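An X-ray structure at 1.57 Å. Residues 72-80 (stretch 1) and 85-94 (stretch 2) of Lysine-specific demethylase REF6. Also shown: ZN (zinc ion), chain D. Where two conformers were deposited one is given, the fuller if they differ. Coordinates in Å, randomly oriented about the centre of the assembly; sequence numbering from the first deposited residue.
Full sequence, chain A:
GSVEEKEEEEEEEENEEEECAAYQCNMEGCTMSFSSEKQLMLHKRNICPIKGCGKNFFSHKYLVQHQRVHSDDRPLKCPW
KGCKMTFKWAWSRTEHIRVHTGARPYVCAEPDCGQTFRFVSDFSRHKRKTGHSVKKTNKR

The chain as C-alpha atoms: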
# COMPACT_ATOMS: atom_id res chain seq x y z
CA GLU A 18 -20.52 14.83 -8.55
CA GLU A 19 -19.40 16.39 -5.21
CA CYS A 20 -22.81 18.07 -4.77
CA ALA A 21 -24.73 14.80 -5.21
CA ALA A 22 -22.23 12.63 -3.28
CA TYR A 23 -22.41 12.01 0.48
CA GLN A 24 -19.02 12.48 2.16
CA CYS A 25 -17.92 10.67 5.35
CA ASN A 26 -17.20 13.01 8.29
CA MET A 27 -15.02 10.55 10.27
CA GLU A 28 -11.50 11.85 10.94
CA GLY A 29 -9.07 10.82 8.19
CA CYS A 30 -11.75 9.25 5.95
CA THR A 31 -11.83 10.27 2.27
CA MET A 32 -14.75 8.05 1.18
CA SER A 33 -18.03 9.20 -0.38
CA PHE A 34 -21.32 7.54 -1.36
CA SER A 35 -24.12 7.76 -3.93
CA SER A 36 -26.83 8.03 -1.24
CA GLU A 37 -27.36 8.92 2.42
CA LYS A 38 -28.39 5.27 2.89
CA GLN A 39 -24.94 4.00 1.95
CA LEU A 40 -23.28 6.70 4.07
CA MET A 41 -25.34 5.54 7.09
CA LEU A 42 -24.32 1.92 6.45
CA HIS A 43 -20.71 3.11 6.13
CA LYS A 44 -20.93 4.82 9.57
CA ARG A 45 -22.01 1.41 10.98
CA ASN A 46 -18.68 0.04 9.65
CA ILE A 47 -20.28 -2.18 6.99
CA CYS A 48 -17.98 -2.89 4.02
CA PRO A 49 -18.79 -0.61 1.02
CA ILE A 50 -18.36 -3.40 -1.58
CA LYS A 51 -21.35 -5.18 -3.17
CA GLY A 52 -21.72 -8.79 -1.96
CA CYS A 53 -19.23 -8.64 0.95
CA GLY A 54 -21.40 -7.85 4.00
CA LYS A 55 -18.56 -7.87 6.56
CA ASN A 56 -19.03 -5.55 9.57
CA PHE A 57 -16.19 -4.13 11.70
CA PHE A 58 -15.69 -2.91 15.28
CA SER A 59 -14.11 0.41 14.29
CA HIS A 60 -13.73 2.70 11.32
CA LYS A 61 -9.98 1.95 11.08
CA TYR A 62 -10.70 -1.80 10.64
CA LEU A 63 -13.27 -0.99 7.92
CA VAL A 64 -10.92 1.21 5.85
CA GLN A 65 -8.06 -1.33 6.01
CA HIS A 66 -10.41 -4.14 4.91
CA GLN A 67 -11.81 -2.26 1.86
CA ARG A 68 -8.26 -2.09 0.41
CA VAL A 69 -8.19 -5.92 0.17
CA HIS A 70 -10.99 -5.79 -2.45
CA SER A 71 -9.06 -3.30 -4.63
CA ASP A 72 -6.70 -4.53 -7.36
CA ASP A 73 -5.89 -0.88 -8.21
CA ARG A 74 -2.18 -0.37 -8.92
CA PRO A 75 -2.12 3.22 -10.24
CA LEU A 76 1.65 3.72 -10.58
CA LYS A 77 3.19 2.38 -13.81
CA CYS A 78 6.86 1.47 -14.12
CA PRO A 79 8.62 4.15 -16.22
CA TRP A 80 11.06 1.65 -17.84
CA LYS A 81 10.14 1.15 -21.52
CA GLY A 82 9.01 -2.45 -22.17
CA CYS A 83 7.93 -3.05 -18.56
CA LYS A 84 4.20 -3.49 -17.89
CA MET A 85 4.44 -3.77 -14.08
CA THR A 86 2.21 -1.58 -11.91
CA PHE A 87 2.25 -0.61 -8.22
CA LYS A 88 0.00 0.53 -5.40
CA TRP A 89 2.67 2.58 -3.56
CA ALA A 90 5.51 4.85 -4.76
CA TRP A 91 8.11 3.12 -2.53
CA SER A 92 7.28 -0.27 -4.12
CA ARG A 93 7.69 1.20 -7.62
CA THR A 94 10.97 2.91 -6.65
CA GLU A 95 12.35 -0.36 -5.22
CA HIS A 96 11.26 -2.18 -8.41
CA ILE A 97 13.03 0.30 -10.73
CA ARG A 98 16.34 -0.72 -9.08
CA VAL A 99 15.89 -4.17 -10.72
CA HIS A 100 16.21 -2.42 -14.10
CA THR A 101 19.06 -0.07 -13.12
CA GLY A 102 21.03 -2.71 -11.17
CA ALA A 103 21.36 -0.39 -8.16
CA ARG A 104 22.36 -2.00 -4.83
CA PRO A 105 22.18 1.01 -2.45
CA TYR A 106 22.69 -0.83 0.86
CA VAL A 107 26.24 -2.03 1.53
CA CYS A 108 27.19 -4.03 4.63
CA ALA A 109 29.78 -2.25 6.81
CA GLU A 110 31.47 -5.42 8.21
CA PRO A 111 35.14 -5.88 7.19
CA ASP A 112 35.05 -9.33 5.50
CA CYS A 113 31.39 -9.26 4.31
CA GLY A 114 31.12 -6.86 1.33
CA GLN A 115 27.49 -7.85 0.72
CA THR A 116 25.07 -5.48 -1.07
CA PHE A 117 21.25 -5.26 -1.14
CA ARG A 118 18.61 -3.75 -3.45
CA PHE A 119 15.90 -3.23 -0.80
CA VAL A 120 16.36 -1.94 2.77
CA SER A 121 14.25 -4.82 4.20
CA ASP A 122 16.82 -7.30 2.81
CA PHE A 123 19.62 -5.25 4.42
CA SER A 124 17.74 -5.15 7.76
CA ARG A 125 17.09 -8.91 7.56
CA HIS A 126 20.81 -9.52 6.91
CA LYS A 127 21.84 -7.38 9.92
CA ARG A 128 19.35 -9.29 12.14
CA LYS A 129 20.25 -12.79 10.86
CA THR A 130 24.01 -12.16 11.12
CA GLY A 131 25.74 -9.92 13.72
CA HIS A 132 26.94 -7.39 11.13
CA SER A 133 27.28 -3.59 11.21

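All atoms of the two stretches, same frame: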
# COMPACT_ATOMS: atom_id res chain seq x y z
N ASP A 72 -7.88 -4.14 -6.57
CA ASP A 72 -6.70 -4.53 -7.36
C ASP A 72 -6.08 -3.32 -8.07
O ASP A 72 -5.33 -3.48 -9.04
CB ASP A 72 -7.06 -5.66 -8.36
CG ASP A 72 -8.07 -5.23 -9.43
OD1 ASP A 72 -8.75 -4.19 -9.26
OD2 ASP A 72 -8.20 -5.96 -10.43
N ASP A 73 -6.36 -2.11 -7.58
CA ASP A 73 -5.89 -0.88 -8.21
C ASP A 73 -4.41 -0.68 -7.91
O ASP A 73 -4.01 -0.58 -6.75
CB ASP A 73 -6.71 0.32 -7.71
CG ASP A 73 -6.42 1.61 -8.47
OD1 ASP A 73 -5.70 1.60 -9.50
OD2 ASP A 73 -6.95 2.66 -8.04
N ARG A 74 -3.61 -0.63 -8.98
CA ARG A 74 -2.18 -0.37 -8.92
C ARG A 74 -1.92 0.82 -9.85
O ARG A 74 -1.58 0.62 -11.02
CB ARG A 74 -1.40 -1.61 -9.34
CG ARG A 74 -1.64 -2.81 -8.43
CD ARG A 74 -0.62 -3.92 -8.66
NE ARG A 74 -0.64 -4.42 -10.03
CZ ARG A 74 -1.54 -5.27 -10.54
NH1 ARG A 74 -2.55 -5.74 -9.80
NH2 ARG A 74 -1.44 -5.65 -11.81
N PRO A 75 -2.12 2.06 -9.35
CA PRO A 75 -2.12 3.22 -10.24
C PRO A 75 -0.78 3.63 -10.85
O PRO A 75 -0.77 4.34 -11.85
CB PRO A 75 -2.63 4.36 -9.34
CG PRO A 75 -3.20 3.71 -8.13
CD PRO A 75 -2.44 2.44 -7.96
N LEU A 76 0.33 3.21 -10.23
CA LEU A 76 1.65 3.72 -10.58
C LEU A 76 2.38 2.77 -11.52
O LEU A 76 2.77 1.67 -11.12
CB LEU A 76 2.47 3.92 -9.29
CG LEU A 76 1.83 4.84 -8.24
CD1 LEU A 76 2.72 4.90 -7.01
CD2 LEU A 76 1.56 6.23 -8.79
N LYS A 77 2.56 3.20 -12.77
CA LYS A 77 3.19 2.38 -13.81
C LYS A 77 4.71 2.52 -13.73
O LYS A 77 5.23 3.59 -13.43
CB LYS A 77 2.74 2.81 -15.21
CG LYS A 77 1.29 2.49 -15.53
CD LYS A 77 0.97 2.77 -16.99
CE LYS A 77 -0.33 2.12 -17.42
NZ LYS A 77 -1.51 2.65 -16.69
N CYS A 78 5.41 1.42 -14.01
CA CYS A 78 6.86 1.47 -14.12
C CYS A 78 7.24 2.35 -15.32
O CYS A 78 6.65 2.20 -16.39
CB CYS A 78 7.42 0.06 -14.32
SG CYS A 78 9.23 0.04 -14.43
N PRO A 79 8.21 3.26 -15.13
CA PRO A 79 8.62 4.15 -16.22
C PRO A 79 9.60 3.54 -17.23
O PRO A 79 9.93 4.20 -18.21
CB PRO A 79 9.29 5.30 -15.48
CG PRO A 79 9.90 4.65 -14.30
CD PRO A 79 8.92 3.59 -13.88
N TRP A 80 10.06 2.31 -16.99
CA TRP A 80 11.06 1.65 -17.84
C TRP A 80 10.38 1.10 -19.09
O TRP A 80 9.51 0.23 -18.98
CB TRP A 80 11.73 0.51 -17.06
CG TRP A 80 13.15 0.20 -17.44
CD1 TRP A 80 13.59 -0.90 -18.12
CD2 TRP A 80 14.32 0.96 -17.10
NE1 TRP A 80 14.96 -0.86 -18.25
CE2 TRP A 80 15.43 0.27 -17.64
CE3 TRP A 80 14.53 2.15 -16.41
CZ2 TRP A 80 16.74 0.75 -17.50
CZ3 TRP A 80 15.83 2.62 -16.27
CH2 TRP A 80 16.92 1.92 -16.81
N MET A 85 4.75 -3.62 -15.50
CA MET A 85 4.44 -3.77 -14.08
C MET A 85 3.84 -2.49 -13.51
O MET A 85 4.18 -1.39 -13.93
CB MET A 85 5.69 -4.17 -13.29
CG MET A 85 6.22 -5.55 -13.67
SD MET A 85 7.20 -6.33 -12.39
CE MET A 85 5.94 -6.72 -11.17
N THR A 86 2.94 -2.67 -12.55
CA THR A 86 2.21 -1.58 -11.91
C THR A 86 2.25 -1.75 -10.40
O THR A 86 2.45 -2.86 -9.90
CB THR A 86 0.75 -1.55 -12.39
OG1 THR A 86 0.16 -2.84 -12.23
CG2 THR A 86 0.67 -1.14 -13.85
N PHE A 87 2.06 -0.64 -9.68
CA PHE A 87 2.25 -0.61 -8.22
C PHE A 87 1.21 0.22 -7.51
O PHE A 87 0.70 1.20 -8.05
CB PHE A 87 3.66 -0.11 -7.90
CG PHE A 87 4.72 -0.93 -8.55
CD1 PHE A 87 5.15 -2.10 -7.95
CD2 PHE A 87 5.22 -0.58 -9.80
CE1 PHE A 87 6.10 -2.90 -8.57
CE2 PHE A 87 6.16 -1.38 -10.43
CZ PHE A 87 6.60 -2.54 -9.80
N LYS A 88 0.91 -0.20 -6.28
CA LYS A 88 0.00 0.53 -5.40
C LYS A 88 0.68 1.73 -4.75
O LYS A 88 0.07 2.80 -4.67
CB LYS A 88 -0.52 -0.41 -4.31
N TRP A 89 1.93 1.56 -4.31
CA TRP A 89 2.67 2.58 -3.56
C TRP A 89 3.94 3.01 -4.29
O TRP A 89 4.58 2.20 -4.98
CB TRP A 89 3.04 2.05 -2.18
CG TRP A 89 1.87 1.60 -1.36
CD1 TRP A 89 0.91 2.39 -0.80
CD2 TRP A 89 1.54 0.25 -1.01
NE1 TRP A 89 -0.00 1.61 -0.12
CE2 TRP A 89 0.36 0.30 -0.24
CE3 TRP A 89 2.12 -1.00 -1.27
CZ2 TRP A 89 -0.24 -0.85 0.27
CZ3 TRP A 89 1.52 -2.13 -0.76
CH2 TRP A 89 0.35 -2.05 0.00
N ALA A 90 4.32 4.27 -4.12
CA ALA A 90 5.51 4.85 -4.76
C ALA A 90 6.80 4.16 -4.32
O ALA A 90 7.70 3.96 -5.15
CB ALA A 90 5.59 6.34 -4.49
N TRP A 91 6.91 3.81 -3.04
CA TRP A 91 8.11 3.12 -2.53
C TRP A 91 8.32 1.75 -3.20
O TRP A 91 9.46 1.39 -3.52
CB TRP A 91 8.09 2.99 -0.99
CG TRP A 91 7.05 2.06 -0.42
CD1 TRP A 91 5.83 2.41 0.07
CD2 TRP A 91 7.16 0.64 -0.26
NE1 TRP A 91 5.16 1.29 0.51
CE2 TRP A 91 5.96 0.19 0.32
CE3 TRP A 91 8.16 -0.30 -0.57
CZ2 TRP A 91 5.71 -1.16 0.61
CZ3 TRP A 91 7.92 -1.65 -0.28
CH2 TRP A 91 6.70 -2.06 0.30
N SER A 92 7.23 1.02 -3.43
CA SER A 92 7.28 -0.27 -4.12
C SER A 92 7.76 -0.12 -5.57
O SER A 92 8.56 -0.92 -6.05
CB SER A 92 5.91 -0.95 -4.11
OG SER A 92 5.46 -1.17 -2.78
N ARG A 93 7.26 0.91 -6.25
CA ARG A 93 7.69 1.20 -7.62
C ARG A 93 9.17 1.59 -7.64
O ARG A 93 9.92 1.09 -8.48
CB ARG A 93 6.86 2.31 -8.26
CG ARG A 93 7.36 2.73 -9.64
CD ARG A 93 6.38 3.59 -10.40
NE ARG A 93 6.18 4.90 -9.79
CZ ARG A 93 5.44 5.88 -10.31
NH1 ARG A 93 4.80 5.72 -11.47
NH2 ARG A 93 5.32 7.04 -9.66
N THR A 94 9.57 2.48 -6.73
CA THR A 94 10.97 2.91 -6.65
C THR A 94 11.93 1.74 -6.40
O THR A 94 12.97 1.63 -7.06
CB THR A 94 11.16 4.00 -5.56
OG1 THR A 94 10.39 5.15 -5.92
CG2 THR A 94 12.62 4.40 -5.42
ZN ZN D . 9.68 -2.17 -14.47

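In a β-hairpin the paired strands satisfy each other's backbone donors and acceptors, and side chains can serve the acceptors left over. The two stretches of REF6 considered here, which bury 627 Å² between them, illustrate how this is done. Leu-76 and Phe-87 form an antiparallel pair that closes on itself: Leu-76 N donates to Phe-87 O at 3.0 Å, and Phe-87 N returns the bond to Leu-76 O at 2.8 Å. The second bond is the more bent, with an angle of 135° at the hydrogen against 162° for the first. Leu-76 O also receives a CA-H...O contact from Thr-86 CA at 3.4 Å. Two residues further along each strand, Cys-78 N donates to Met-85 O at 3.1 Å, while Lys-77 and Thr-86 face each other as the intervening non-hydrogen-bonded pair, their CA atoms 4.5 Å apart.

Proline enters where no donor is needed. Pro-75 N lies 3.2 Å from Phe-87 O but has no hydrogen to share, and that carbonyl is served instead by Leu-76 N.

Two arginines extend the network through their side chains. Arg-74 points its CA-to-CB bond toward the other stretch and places NE 2.8 Å from Thr-86 OG1, donating to a hydroxyl that lies near the guanidinium plane. Arg-93 reaches back from the helix: with chi1 and chi2 both t and chi3 p, its NH1 donates to Lys-77 O at 2.9 Å. Leu-76 CB sits over one face of the same guanidinium, 3.7 Å from NH1, leaving the in-plane direction to the carbonyl. At the start of the helix, Arg-93 N donates to Trp-89 O at 3.2 Å, Trp-89 occupying the N-cap position.

The side chains of Leu-76 and Phe-87 share one face of the sheet, and those of Lys-77 and Thr-86 the other. Leu-76 has the largest area covered by the opposing stretch; its branched side chain brings CD1 to 3.4 Å from Ala-90 N and 4.1 Å from Ala-90 CB, packing against the helix start, and its CB lies 4.4 Å from Phe-87 CB. The Phe-87 ring meets Cys-78 at its edge, CE2 lying 4.3 Å from Cys-78 CB. Lys-77 suits the more open face, packing its aliphatic CG 4.0 Å from Thr-86 CG2 while its chain remains exposed.

Cys-78, buried, joins hairpin to metal: its SG binds ZN at 2.3 Å, alongside three ligands elsewhere in the structure, and also accepts from Trp-80 N at 3.5 Å.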